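Local coordinates for protein tRNA (adenine(9)-N1)-methyltransferase (Sulfolobus acidocaldarius, PDB 5A7Z) that catalyses the S-adenosyl-L-methionine-dependent methylation of N1 of adenosine 9 in tRNA, as a SPOUT-type enzyme of the Trm10 family, at residues V138-L143 / L246-R251; I177-Y181 / K205-D210. All coordinates share one frame; numbering follows the deposited sequence.

Contact 1 of 2, residues V138-L143 / L246-R251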
loop_
_atom_site.group_PDB
_atom_site.type_symbol
_atom_site.label_atom_id
_atom_site.label_comp_id
_atom_site.label_asym_id
_atom_site.label_seq_id
_atom_site.Cartn_x
_atom_site.Cartn_y
_atom_site.Cartn_z
ATOM N N VAL A 138 -1.178 6.489 3.823
ATOM C CA VAL A 138 -1.281 5.980 2.473
ATOM C C VAL A 138 -1.398 4.454 2.427
ATOM O O VAL A 138 -2.307 3.916 1.781
ATOM C CB VAL A 138 -0.104 6.451 1.609
ATOM C CG1 VAL A 138 -0.149 5.791 0.257
ATOM C CG2 VAL A 138 -0.134 7.987 1.452
ATOM N N ILE A 139 -0.499 3.740 3.077
ATOM C CA ILE A 139 -0.537 2.266 2.971
ATOM C C ILE A 139 -1.893 1.719 3.445
ATOM O O ILE A 139 -2.452 0.785 2.878
ATOM C CB ILE A 139 0.634 1.580 3.683
ATOM C CG1 ILE A 139 0.950 0.227 3.021
ATOM C CG2 ILE A 139 0.354 1.347 5.153
ATOM C CD1 ILE A 139 1.551 0.330 1.643
ATOM N N ARG A 140 -2.455 2.380 4.422
ATOM C CA ARG A 140 -3.731 1.968 4.979
ATOM C C ARG A 140 -4.935 2.240 4.083
ATOM O O ARG A 140 -5.956 1.649 4.287
ATOM C CB ARG A 140 -3.922 2.628 6.318
ATOM C CG ARG A 140 -3.203 1.895 7.403
ATOM C CD ARG A 140 -3.351 2.634 8.713
ATOM N NE ARG A 140 -2.602 1.949 9.749
ATOM C CZ ARG A 140 -2.523 2.352 11.015
ATOM N NH1 ARG A 140 -3.142 3.454 11.406
ATOM N NH2 ARG A 140 -1.800 1.659 11.883
ATOM N N LYS A 141 -4.749 3.090 3.093
ATOM C CA LYS A 141 -5.729 3.375 2.090
ATOM C C LYS A 141 -5.805 2.270 1.033
ATOM O O LYS A 141 -6.811 2.081 0.437
ATOM C CB LYS A 141 -5.374 4.684 1.391
ATOM C CG LYS A 141 -6.159 5.901 1.755
ATOM C CD LYS A 141 -6.228 6.152 3.222
ATOM C CE LYS A 141 -6.207 7.630 3.550
ATOM N NZ LYS A 141 -5.980 7.902 4.992
ATOM N N PHE A 142 -4.695 1.577 0.806
ATOM C CA PHE A 142 -4.637 0.587 -0.263
ATOM C C PHE A 142 -4.457 -0.836 0.252
ATOM O O PHE A 142 -5.148 -1.755 -0.188
ATOM C CB PHE A 142 -3.515 0.931 -1.246
ATOM C CG PHE A 142 -3.700 2.252 -1.938
ATOM C CD1 PHE A 142 -3.310 3.430 -1.324
ATOM C CD2 PHE A 142 -4.262 2.315 -3.201
ATOM C CE1 PHE A 142 -3.478 4.647 -1.957
ATOM C CE2 PHE A 142 -4.433 3.528 -3.841
ATOM C CZ PHE A 142 -4.040 4.696 -3.217
ATOM N N LEU A 143 -3.523 -1.016 1.178
ATOM C CA LEU A 143 -3.207 -2.329 1.672
ATOM C C LEU A 143 -3.340 -2.358 3.173
ATOM O O LEU A 143 -4.358 -2.021 3.666
ATOM C CB LEU A 143 -1.798 -2.709 1.253
ATOM C CG LEU A 143 -1.569 -2.862 -0.241
ATOM C CD1 LEU A 143 -0.142 -2.730 -0.712
ATOM C CD2 LEU A 143 -2.234 -4.086 -0.818
ATOM N N LEU A 246 4.711 6.903 -3.154
ATOM C CA LEU A 246 4.067 5.663 -2.713
ATOM C C LEU A 246 2.624 5.581 -3.237
ATOM O O LEU A 246 2.213 4.597 -3.835
ATOM C CB LEU A 246 4.045 5.621 -1.205
ATOM C CG LEU A 246 3.377 4.387 -0.602
ATOM C CD1 LEU A 246 4.059 3.156 -1.125
ATOM C CD2 LEU A 246 3.467 4.427 0.920
ATOM N N GLU A 247 1.855 6.629 -3.015
ATOM C CA GLU A 247 0.466 6.622 -3.444
ATOM C C GLU A 247 0.307 6.452 -4.966
ATOM O O GLU A 247 -0.609 5.775 -5.427
ATOM C CB GLU A 247 -0.262 7.875 -2.972
ATOM C CG GLU A 247 -1.713 7.851 -3.383
ATOM C CD GLU A 247 -2.540 8.960 -2.772
ATOM O OE1 GLU A 247 -2.094 9.550 -1.774
ATOM O OE2 GLU A 247 -3.651 9.242 -3.302
ATOM N N ILE A 248 1.207 7.037 -5.737
ATOM C CA ILE A 248 1.189 6.836 -7.176
ATOM C C ILE A 248 1.358 5.378 -7.545
ATOM O O ILE A 248 0.690 4.883 -8.467
ATOM C CB ILE A 248 2.280 7.654 -7.892
ATOM C CG1 ILE A 248 1.915 9.142 -7.889
ATOM C CG2 ILE A 248 2.464 7.149 -9.317
ATOM C CD1 ILE A 248 3.074 10.073 -8.200
ATOM N N ILE A 249 2.311 4.709 -6.902
ATOM C CA ILE A 249 2.596 3.299 -7.222
ATOM C C ILE A 249 1.333 2.507 -6.900
ATOM O O ILE A 249 0.887 1.685 -7.670
ATOM C CB ILE A 249 3.777 2.706 -6.389
ATOM C CG1 ILE A 249 5.060 3.542 -6.495
ATOM C CG2 ILE A 249 4.078 1.275 -6.808
ATOM C CD1 ILE A 249 5.603 3.672 -7.892
ATOM N N LEU A 250 0.775 2.760 -5.742
ATOM C CA LEU A 250 -0.390 2.018 -5.286
ATOM C C LEU A 250 -1.650 2.347 -6.127
ATOM O O LEU A 250 -2.470 1.480 -6.327
ATOM C CB LEU A 250 -0.628 2.279 -3.804
ATOM C CG LEU A 250 0.482 1.812 -2.846
ATOM C CD1 LEU A 250 0.247 2.380 -1.450
ATOM C CD2 LEU A 250 0.549 0.293 -2.781
ATOM N N ARG A 251 -1.759 3.565 -6.672
ATOM C CA ARG A 251 -2.891 3.892 -7.555
ATOM C C ARG A 251 -2.873 2.931 -8.693
ATOM O O ARG A 251 -3.897 2.475 -9.137
ATOM C CB ARG A 251 -2.771 5.280 -8.213
ATOM C CG ARG A 251 -2.730 6.509 -7.336
ATOM C CD ARG A 251 -3.864 6.580 -6.396
ATOM N NE ARG A 251 -4.181 7.966 -6.004
ATOM C CZ ARG A 251 -5.320 8.575 -6.305
ATOM N NH1 ARG A 251 -6.195 8.000 -7.118
ATOM N NH2 ARG A 251 -5.567 9.772 -5.843
#
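F142 lays one face of its ring on L250: CB of L250 stands 3.7 Å from the ring centroid and 14° off the normal, a CH-pi contact. The ring is turned over there by chi1 of -62°, with CG anti to the carbonyl carbon. Its far end, CZ, reaches CG of E247 and has CD of R251 at its edge, 3.7 Å away. E247 and R251 are joined by a salt bridge, NE of R251 to OE2 of E247 at 3.0 Å, its hydrogen bonds weakly angled. With the ring cut back to a serine, CB of L250 and the aliphatic parts of E247 and R251 would probably lose their packing partner. Beyond L250 CB, the two methyls part company: CD1 meets CG1 of V138 at 3.8 Å and CD1 of I139, while CD2 reaches CD1 of L143. V138 CG1, held anti to its backbone N, also wedges against CG of L246 and CA of E247. Helices 122-142 and 242-255 are joined here by segments running nearly parallel, 10° apart with axes 9.9 Å apart; M110 of strand 109-113 touches I139, L246 and L250, and helix 259-265 packs on I248 and R251.

Contact 2 of 2, residues I177-Y181 / K205-D210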
loop_
_atom_site.group_PDB
_atom_site.type_symbol
_atom_site.label_atom_id
_atom_site.label_comp_id
_atom_site.label_asym_id
_atom_site.label_seq_id
_atom_site.Cartn_x
_atom_site.Cartn_y
_atom_site.Cartn_z
ATOM N N ILE A 177 13.978 0.244 -7.984
ATOM C CA ILE A 177 14.378 1.373 -7.169
ATOM C C ILE A 177 13.824 2.629 -7.825
ATOM O O ILE A 177 14.059 2.882 -9.003
ATOM C CB ILE A 177 15.918 1.531 -7.102
ATOM C CG1 ILE A 177 16.628 0.202 -6.811
ATOM C CG2 ILE A 177 16.311 2.585 -6.091
ATOM C CD1 ILE A 177 16.192 -0.520 -5.559
ATOM N N LEU A 178 13.128 3.436 -7.045
ATOM C CA LEU A 178 12.594 4.672 -7.553
ATOM C C LEU A 178 13.621 5.758 -7.415
ATOM O O LEU A 178 14.108 6.017 -6.343
ATOM C CB LEU A 178 11.277 5.008 -6.849
ATOM C CG LEU A 178 10.254 3.980 -7.371
ATOM C CD1 LEU A 178 9.342 3.467 -6.301
ATOM C CD2 LEU A 178 9.481 4.541 -8.556
ATOM N N ASP A 179 13.973 6.349 -8.542
ATOM C CA ASP A 179 15.133 7.214 -8.641
ATOM C C ASP A 179 14.884 8.249 -9.743
ATOM O O ASP A 179 14.828 7.892 -10.920
ATOM C CB ASP A 179 16.367 6.371 -8.983
ATOM C CG ASP A 179 17.680 7.170 -8.913
ATOM O OD1 ASP A 179 17.644 8.386 -8.677
ATOM O OD2 ASP A 179 18.753 6.554 -9.095
ATOM N N PRO A 180 14.745 9.527 -9.367
ATOM C CA PRO A 180 14.570 10.609 -10.359
ATOM C C PRO A 180 15.635 10.602 -11.441
ATOM O O PRO A 180 15.408 11.103 -12.545
ATOM C CB PRO A 180 14.689 11.891 -9.527
ATOM C CG PRO A 180 15.213 11.476 -8.181
ATOM C CD PRO A 180 14.798 10.049 -7.989
ATOM N N TYR A 181 16.790 10.043 -11.118
ATOM C CA TYR A 181 17.920 10.040 -12.023
ATOM C C TYR A 181 18.223 8.631 -12.514
ATOM O O TYR A 181 19.275 8.384 -13.084
ATOM C CB TYR A 181 19.129 10.638 -11.316
ATOM C CG TYR A 181 19.081 12.145 -11.176
ATOM C CD1 TYR A 181 19.365 12.968 -12.263
ATOM C CD2 TYR A 181 18.796 12.749 -9.958
ATOM C CE1 TYR A 181 19.355 14.346 -12.145
ATOM C CE2 TYR A 181 18.778 14.128 -9.836
ATOM C CZ TYR A 181 19.069 14.917 -10.936
ATOM O OH TYR A 181 19.064 16.287 -10.840
ATOM N N LYS A 205 20.076 18.141 -4.280
ATOM C CA LYS A 205 19.698 18.344 -5.679
ATOM C C LYS A 205 19.070 17.135 -6.362
ATOM O O LYS A 205 19.230 16.940 -7.560
ATOM C CB LYS A 205 20.925 18.784 -6.478
ATOM C CG LYS A 205 21.475 20.142 -6.072
ATOM C CD LYS A 205 22.705 20.507 -6.888
ATOM C CE LYS A 205 23.241 21.875 -6.498
ATOM N NZ LYS A 205 24.461 22.233 -7.272
ATOM N N GLY A 206 18.346 16.323 -5.610
ATOM C CA GLY A 206 17.521 15.318 -6.244
ATOM C C GLY A 206 17.835 13.847 -6.191
ATOM O O GLY A 206 16.903 13.087 -6.062
ATOM N N ARG A 207 19.072 13.415 -6.359
ATOM C CA ARG A 207 19.167 11.985 -6.383
ATOM C C ARG A 207 18.620 11.428 -5.119
ATOM O O ARG A 207 18.574 12.066 -4.093
ATOM C CB ARG A 207 20.512 11.390 -6.731
ATOM C CG ARG A 207 20.289 10.199 -7.657
ATOM C CD ARG A 207 20.880 8.894 -7.169
ATOM N NE ARG A 207 21.007 7.932 -8.270
ATOM C CZ ARG A 207 21.718 8.134 -9.379
ATOM N NH1 ARG A 207 22.399 9.258 -9.551
ATOM N NH2 ARG A 207 21.751 7.208 -10.321
ATOM N N ARG A 208 18.147 10.224 -5.250
ATOM C CA ARG A 208 17.511 9.523 -4.157
ATOM C C ARG A 208 18.342 8.314 -3.856
ATOM O O ARG A 208 18.275 7.316 -4.545
ATOM C CB ARG A 208 16.096 9.104 -4.539
ATOM C CG ARG A 208 15.122 9.017 -3.392
ATOM C CD ARG A 208 13.763 8.597 -3.886
ATOM N NE ARG A 208 12.973 9.737 -4.310
ATOM C CZ ARG A 208 12.445 10.615 -3.484
ATOM N NH1 ARG A 208 12.615 10.502 -2.200
ATOM N NH2 ARG A 208 11.747 11.610 -3.951
ATOM N N LEU A 209 19.146 8.443 -2.831
ATOM C CA LEU A 209 20.001 7.375 -2.389
ATOM C C LEU A 209 19.214 6.372 -1.547
ATOM O O LEU A 209 18.605 6.719 -0.526
ATOM C CB LEU A 209 21.196 7.925 -1.588
ATOM C CG LEU A 209 22.042 6.900 -0.791
ATOM C CD1 LEU A 209 22.577 5.759 -1.670
ATOM C CD2 LEU A 209 23.195 7.587 -0.062
ATOM N N ASP A 210 19.215 5.137 -2.026
ATOM C CA ASP A 210 18.772 3.976 -1.278
ATOM C C ASP A 210 20.001 3.246 -0.714
ATOM O O ASP A 210 20.551 2.341 -1.346
ATOM C CB ASP A 210 18.030 3.059 -2.223
ATOM C CG ASP A 210 18.835 2.748 -3.444
ATOM O OD1 ASP A 210 19.377 3.710 -4.035
ATOM O OD2 ASP A 210 19.010 1.560 -3.772
#
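D179 meets R207 where an Asx turn follows the end of strand 175-178, in the SPOUT methyltransferase domain; segment 205-210 runs roughly the other way, its end-to-end direction 160° from that of 177-181. Charge comes first. OD2 of D179 takes a salt bridge from NE of R207 at 2.8 Å, although the N-H points poorly at it, making the hydrogen bond weak, and the carboxylate and guanidinium planes stand 56° apart. R226 makes a second salt bridge to OD2. The other oxygen, OD1, accepts from the backbone N of Y181 at 3.1 Å, well above the carboxylate plane, which closes the Asx turn; chi1 of -172° swings the carboxylate beside its own carbonyl carbon, where it can serve both partners. D210 also pairs with R226, through OD1.

Packing without hydrogen bonds makes up much of the rest. CG2 of I177 rests 3.7 Å from CG of D210, the two side chains crossing at about a right angle. CD of P180 lies against CB of R208, whose chain bends at chi3 and carries its guanidinium on to the carbonyl oxygens of D240 and G200. CB of Y181 sits over one face of the R207 guanidinium, and CD2 of its ring touches R207 CG.

At G206 the backbone angles call for glycine, and a side chain would probably also run into the ring of Y181, though this glycine is poorly ordered. That ring presents its edge to the backbone of 205-207, and its OH gives a weak hydrogen bond to O of K205 at 3.3 Å.

Overall arrangement
Contacts 1 and 2 have centres 20 Å apart, yet they meet through neighbouring residues of one helix: CD1 of I249, in segment 246-251, packs 4.0 Å from CD2 of L178, in segment 177-181. Helix 242-255 thus turns L250 to helix 122-142 and I249 to strand 175-178, and its I242 touches R208 of contact 2. Along the chain, both halves of contact 2 fall between the two halves of contact 1. Contact 1 is buried about 4 Å from the chain centre, while contact 2 is partly buried about 20 Å from it. All four segments belong to the TRM10-type methyltransferase domain, and strands 109-113 and 175-178 flank strand 196-202 in its sheet.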